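Local coordinates for protein signal peptidase I (Enterococcus faecalis, PDB 4ME8) that probably cleaves hydrophobic N-terminal signal or leader sequences from secreted proteins, as a serine-type endopeptidase of the S26 family, at residues E95-E98 and A99-S102; S120-S123 and R124-G127. All coordinates share one frame; numbering follows the deposited sequence.

Overall arrangement
Contact 1 (95-102) and contact 2 (120-127) follow one another along the chain, with strand 109-113 of the five-stranded antiparallel sheet between them. Contact 1 is a surface turn in the loop that leaves strand 92-93, whereas contact 2 is a buried turn leading into the short helix 123-126. Their centres are about 11 Å apart, and they touch: the methyl CB of Ala-99 lies 3.6 Å from the backbone N of Gly-127. Both also lean on Phe-111 of strand 109-113. A 1,2-ethanediol, probably from the crystallisation liquor, links Ala-99 N to Arg-124 O. The surface turn thus packs against the buried one, which reaches the predicted catalytic lysine, Lys-46.

Contact 1 of 2, residues E95-E98 and A99-S102; sequences ETLE and ATQS. With EDO (1,2-ethanediol), chain C.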
ATOM      1  N   GLU A  95       5.411  10.832   5.180  1.00 64.38           N
ATOM      2  CA  GLU A  95       6.219  12.055   5.088  1.00 70.72           C
ATOM      3  C   GLU A  95       7.531  11.856   4.315  1.00 72.54           C
ATOM      4  O   GLU A  95       8.046  12.802   3.730  1.00 75.24           O
ATOM      5  CB  GLU A  95       6.541  12.601   6.479  1.00 74.59           C
ATOM      6  CG  GLU A  95       5.324  12.927   7.331  1.00 74.00           C
ATOM      7  CD  GLU A  95       5.699  13.695   8.589  1.00 79.85           C
ATOM      8  OE1 GLU A  95       6.487  14.672   8.487  1.00 84.69           O
ATOM      9  OE2 GLU A  95       5.217  13.322   9.680  1.00 76.88           O
ATOM     10  N   THR A  96       8.073  10.636   4.336  1.00 72.52           N
ATOM     11  CA  THR A  96       9.340  10.305   3.653  1.00 75.95           C
ATOM     12  C   THR A  96       9.180  10.223   2.133  1.00 74.23           C
ATOM     13  O   THR A  96      10.134  10.451   1.391  1.00 75.64           O
ATOM     14  CB  THR A  96       9.910   8.958   4.169  1.00 76.49           C
ATOM     15  OG1 THR A  96      10.468   9.151   5.474  1.00 84.13           O
ATOM     16  CG2 THR A  96      11.006   8.383   3.260  1.00 79.91           C
ATOM     17  N   LEU A  97       7.979   9.885   1.679  1.00 68.90           N
ATOM     18  CA  LEU A  97       7.765   9.612   0.274  1.00 67.81           C
ATOM     19  C   LEU A  97       7.486  10.892  -0.483  1.00 70.05           C
ATOM     20  O   LEU A  97       6.561  11.633  -0.140  1.00 67.57           O
ATOM     21  CB  LEU A  97       6.605   8.643   0.090  1.00 64.23           C
ATOM     22  CG  LEU A  97       6.766   7.254   0.700  1.00 61.61           C
ATOM     23  CD1 LEU A  97       5.410   6.560   0.702  1.00 57.04           C
ATOM     24  CD2 LEU A  97       7.808   6.438  -0.053  1.00 62.47           C
ATOM     25  N   GLU A  98       8.315  11.136  -1.498  1.00 73.55           N
ATOM     26  CA  GLU A  98       8.128  12.209  -2.469  1.00 79.61           C
ATOM     27  C   GLU A  98       6.693  12.184  -3.010  1.00 75.16           C
ATOM     28  O   GLU A  98       6.035  13.216  -3.092  1.00 78.00           O
ATOM     29  CB  GLU A  98       9.166  12.038  -3.602  1.00 86.67           C
ATOM     30  CG  GLU A  98       9.076  13.007  -4.781  1.00 97.88           C
ATOM     31  CD  GLU A  98      10.232  12.866  -5.787  1.00105.21           C
ATOM     32  OE1 GLU A  98      10.882  11.796  -5.849  1.00103.33           O
ATOM     33  OE2 GLU A  98      10.492  13.835  -6.536  1.00113.55           O
ATOM     34  N   ALA A  99       6.200  10.995  -3.340  1.00 69.37           N
ATOM     35  CA  ALA A  99       4.862  10.849  -3.911  1.00 67.64           C
ATOM     36  C   ALA A  99       3.674  11.168  -2.962  1.00 65.96           C
ATOM     37  O   ALA A  99       2.551  11.376  -3.440  1.00 67.24           O
ATOM     38  CB  ALA A  99       4.707   9.451  -4.498  1.00 63.51           C
ATOM     39  N   THR A 100       3.895  11.197  -1.645  1.00 63.66           N
ATOM     40  CA  THR A 100       2.804  11.497  -0.697  1.00 61.99           C
ATOM     41  C   THR A 100       2.997  12.785   0.101  1.00 65.52           C
ATOM     42  O   THR A 100       2.083  13.604   0.143  1.00 67.78           O
ATOM     43  CB  THR A 100       2.546  10.343   0.294  1.00 58.09           C
ATOM     44  OG1 THR A 100       3.757  10.001   0.979  1.00 57.58           O
ATOM     45  CG2 THR A 100       1.986   9.119  -0.440  1.00 55.37           C
ATOM     46  N   GLN A 101       4.163  12.941   0.738  1.00 67.02           N
ATOM     47  CA  GLN A 101       4.481  14.107   1.600  1.00 70.43           C
ATOM     48  C   GLN A 101       3.309  14.572   2.456  1.00 70.31           C
ATOM     49  O   GLN A 101       2.769  15.664   2.255  1.00 72.60           O
ATOM     50  CB  GLN A 101       4.994  15.272   0.762  1.00 75.25           C
ATOM     51  CG  GLN A 101       6.341  15.000   0.131  1.00 76.65           C
ATOM     52  CD  GLN A 101       6.857  16.180  -0.656  1.00 82.12           C
ATOM     53  OE1 GLN A 101       6.828  17.325  -0.192  1.00 85.38           O
ATOM     54  NE2 GLN A 101       7.336  15.908  -1.857  1.00 83.18           N
ATOM     55  N   SER A 102       2.944  13.738   3.424  1.00 67.69           N
ATOM     56  CA  SER A 102       1.701  13.898   4.163  1.00 67.42           C
ATOM     57  C   SER A 102       1.790  13.133   5.488  1.00 64.67           C
ATOM     58  O   SER A 102       2.437  12.093   5.548  1.00 64.68           O
ATOM     59  CB  SER A 102       0.550  13.366   3.293  1.00 65.44           C
ATOM     60  OG  SER A 102      -0.639  13.160   4.037  1.00 64.64           O
TER
HETATM   61  C1  EDO C 201      10.379   7.844  -2.647  1.00 69.14           C
HETATM   62  O1  EDO C 201      10.976   6.534  -2.578  1.00 56.28           O
HETATM   63  C2  EDO C 201       9.636   8.037  -3.971  1.00 67.42           C
HETATM   64  O2  EDO C 201       8.314   8.570  -3.756  1.00 68.35           O
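Gln-101 folds its side chain back over the turn onto Leu-97 and Glu-98. Starting at Gln-101 CB, which lies 4.1 Å from Leu-97 O, the chain moves to Gln-101 CG, 3.4 Å from that same oxygen, and from there runs extended past Glu-98. With CG beside the backbone N (chi1 -67°), the amide comes back alongside the turn, Gln-101 CD standing 3.9 Å from Glu-98 O. At the tip, Gln-101 NE2 donates to Glu-98 O at 3.2 Å. The amide N reaches a lone pair of that oxygen, in the plane of the carbonyl, though the oxygen itself sits 24° out of the amide plane of Gln-101.

Leu-97 O accepts twice. Gln-101 N comes nearly straight on to Leu-97 O, along the C=O axis, at 2.9 Å, and Thr-100 N approaches it from well above the carbonyl plane at 3.1 Å. The Leu-97 and Thr-100 side chains cross, Thr-100 OG1 lying 3.3 Å from Leu-97 CB, but the hydrogen bond of OG1 goes to Leu-94 O. Both side chains rest on Phe-111 of strand 109-113.

Ala-99 N points away from this network and donates to O2 of the bound ethanediol at 3.2 Å. Backbone bonds between Ser-102 and Leu-94 close the base of the loop. The centre of this loop is a type I beta-turn, Leu-97 to Thr-100, whose first carbonyl also accepts from Gln-101 N, an alpha-turn.

Contact 2 of 2, residues S120-S123 and R124-G127; sequences SDDS and RYFG. With EDO (1,2-ethanediol), chain C.
Asp-122 and Arg-124 meet in a side-on, two-pronged salt bridge. Arg-124 NE donates a hydrogen bond to Asp-122 OD1 at 3.0 Å and Arg-124 NH2 donates one to Asp-122 OD2 at 2.9 Å, each on the syn lone pair, with the carboxylate and guanidinium planes 34° apart. Asp-122 is the N-cap: its CG stands between the backbone N and the carbonyl carbon (chi1 51°), which turns Asp-122 OD1 back to accept from Arg-124 N at 3.3 Å, the capping bond. The backbone O of Asp-122 accepts two bonds, from Tyr-125 N at 2.8 Å and Phe-126 N at 2.9 Å, while lying over one face of the Phe-126 ring.

At the far end of the turn, Ser-123 OG bonds to Gly-127 O at 3.0 Å and also engages Val-112 N, tying the helix to strand 109-113. Gly-127, with phi at 81°, is where the chain leaves the helix.

In the next shell, Ser-120 OG bonds to Asp-122 OD2 at 2.6 Å, from above the carboxylate plane. OD2 takes a further bond from Gly-114 N, and Arg-117 O holds Arg-124 NH2. Ser-120 OG also bonds Lys-46 NZ, so the carboxylate probably helps to orient the serine hydroxyl that meets this predicted catalytic lysine. Ser-120, Asp-122 and Arg-124 belong to the GDNRxxSxDSR signature (box E) of type I signal peptidases, here beside Lys-46.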
ATOM      1  N   SER A 120       6.839  -3.265  -7.940  1.00 51.52           N
ATOM      2  CA  SER A 120       5.501  -2.681  -7.876  1.00 48.32           C
ATOM      3  C   SER A 120       5.500  -1.153  -7.989  1.00 48.52           C
ATOM      4  O   SER A 120       6.116  -0.442  -7.178  1.00 48.47           O
ATOM      5  CB  SER A 120       4.811  -3.082  -6.569  1.00 45.58           C
ATOM      6  OG  SER A 120       3.572  -2.403  -6.441  1.00 42.78           O
ATOM      7  N   ASP A 121       4.785  -0.653  -8.995  1.00 49.05           N
ATOM      8  CA  ASP A 121       4.434   0.757  -9.047  1.00 49.53           C
ATOM      9  C   ASP A 121       3.189   0.899  -8.173  1.00 46.76           C
ATOM     10  O   ASP A 121       2.128   0.402  -8.506  1.00 45.41           O
ATOM     11  CB  ASP A 121       4.162   1.177 -10.494  1.00 52.10           C
ATOM     12  CG  ASP A 121       4.192   2.669 -10.692  1.00 53.71           C
ATOM     13  OD1 ASP A 121       4.551   3.410  -9.755  1.00 54.05           O
ATOM     14  OD2 ASP A 121       3.853   3.098 -11.812  1.00 57.03           O
ATOM     15  N   ASP A 122       3.333   1.520  -7.011  1.00 46.56           N
ATOM     16  CA  ASP A 122       2.211   1.616  -6.086  1.00 44.10           C
ATOM     17  C   ASP A 122       2.283   2.959  -5.377  1.00 44.08           C
ATOM     18  O   ASP A 122       2.919   3.872  -5.894  1.00 45.57           O
ATOM     19  CB  ASP A 122       2.183   0.407  -5.142  1.00 42.60           C
ATOM     20  CG  ASP A 122       3.521   0.148  -4.471  1.00 43.34           C
ATOM     21  OD1 ASP A 122       4.236   1.122  -4.167  1.00 45.27           O
ATOM     22  OD2 ASP A 122       3.852  -1.038  -4.249  1.00 42.62           O
ATOM     23  N   SER A 123       1.626   3.104  -4.226  1.00 42.80           N
ATOM     24  CA  SER A 123       1.504   4.426  -3.596  1.00 43.29           C
ATOM     25  C   SER A 123       2.843   5.015  -3.164  1.00 45.81           C
ATOM     26  O   SER A 123       2.962   6.235  -3.026  1.00 47.89           O
ATOM     27  CB  SER A 123       0.528   4.399  -2.417  1.00 41.43           C
ATOM     28  OG  SER A 123      -0.817   4.314  -2.866  1.00 41.58           O
ATOM     29  N   ARG A 124       3.849   4.162  -2.959  1.00 46.34           N
ATOM     30  CA  ARG A 124       5.210   4.654  -2.729  1.00 50.36           C
ATOM     31  C   ARG A 124       5.722   5.548  -3.849  1.00 52.92           C
ATOM     32  O   ARG A 124       6.604   6.362  -3.612  1.00 55.70           O
ATOM     33  CB  ARG A 124       6.194   3.500  -2.557  1.00 51.48           C
ATOM     34  CG  ARG A 124       6.092   2.793  -1.222  1.00 51.56           C
ATOM     35  CD  ARG A 124       6.934   1.531  -1.206  1.00 53.63           C
ATOM     36  NE  ARG A 124       6.485   0.563  -2.207  1.00 52.60           N
ATOM     37  CZ  ARG A 124       7.148  -0.546  -2.531  1.00 54.92           C
ATOM     38  NH1 ARG A 124       8.300  -0.847  -1.934  1.00 57.38           N
ATOM     39  NH2 ARG A 124       6.658  -1.361  -3.462  1.00 54.44           N
ATOM     40  N   TYR A 125       5.194   5.369  -5.064  1.00 53.49           N
ATOM     41  CA  TYR A 125       5.737   6.035  -6.254  1.00 57.20           C
ATOM     42  C   TYR A 125       4.715   6.835  -7.074  1.00 58.11           C
ATOM     43  O   TYR A 125       5.088   7.851  -7.665  1.00 61.78           O
ATOM     44  CB  TYR A 125       6.449   5.005  -7.139  1.00 58.25           C
ATOM     45  CG  TYR A 125       7.453   4.168  -6.370  1.00 58.48           C
ATOM     46  CD1 TYR A 125       8.571   4.755  -5.786  1.00 61.85           C
ATOM     47  CD2 TYR A 125       7.275   2.797  -6.209  1.00 56.80           C
ATOM     48  CE1 TYR A 125       9.490   4.001  -5.073  1.00 63.18           C
ATOM     49  CE2 TYR A 125       8.188   2.032  -5.499  1.00 58.00           C
ATOM     50  CZ  TYR A 125       9.291   2.639  -4.934  1.00 61.51           C
ATOM     51  OH  TYR A 125      10.193   1.884  -4.233  1.00 64.83           O
ATOM     52  N   PHE A 126       3.456   6.384  -7.141  1.00 55.33           N
ATOM     53  CA  PHE A 126       2.391   7.193  -7.774  1.00 55.83           C
ATOM     54  C   PHE A 126       1.438   7.918  -6.800  1.00 55.22           C
ATOM     55  O   PHE A 126       0.482   8.571  -7.233  1.00 57.03           O
ATOM     56  CB  PHE A 126       1.622   6.419  -8.873  1.00 55.01           C
ATOM     57  CG  PHE A 126       0.839   5.204  -8.407  1.00 51.79           C
ATOM     58  CD1 PHE A 126       0.112   5.198  -7.221  1.00 49.61           C
ATOM     59  CD2 PHE A 126       0.768   4.084  -9.221  1.00 51.11           C
ATOM     60  CE1 PHE A 126      -0.614   4.090  -6.833  1.00 46.91           C
ATOM     61  CE2 PHE A 126       0.034   2.969  -8.847  1.00 49.22           C
ATOM     62  CZ  PHE A 126      -0.664   2.972  -7.651  1.00 47.57           C
ATOM     63  N   GLY A 127       1.699   7.820  -5.498  1.00 52.87           N
ATOM     64  CA  GLY A 127       0.937   8.585  -4.515  1.00 52.50           C
ATOM     65  C   GLY A 127      -0.396   7.943  -4.191  1.00 49.82           C
ATOM     66  O   GLY A 127      -0.624   6.787  -4.522  1.00 48.57           O
TER
HETATM   67  C1  EDO C 201      10.379   7.844  -2.647  1.00 69.14           C
HETATM   68  O1  EDO C 201      10.976   6.534  -2.578  1.00 56.28           O
HETATM   69  C2  EDO C 201       9.636   8.037  -3.971  1.00 67.42           C
HETATM   70  O2  EDO C 201       8.314   8.570  -3.756  1.00 68.35           O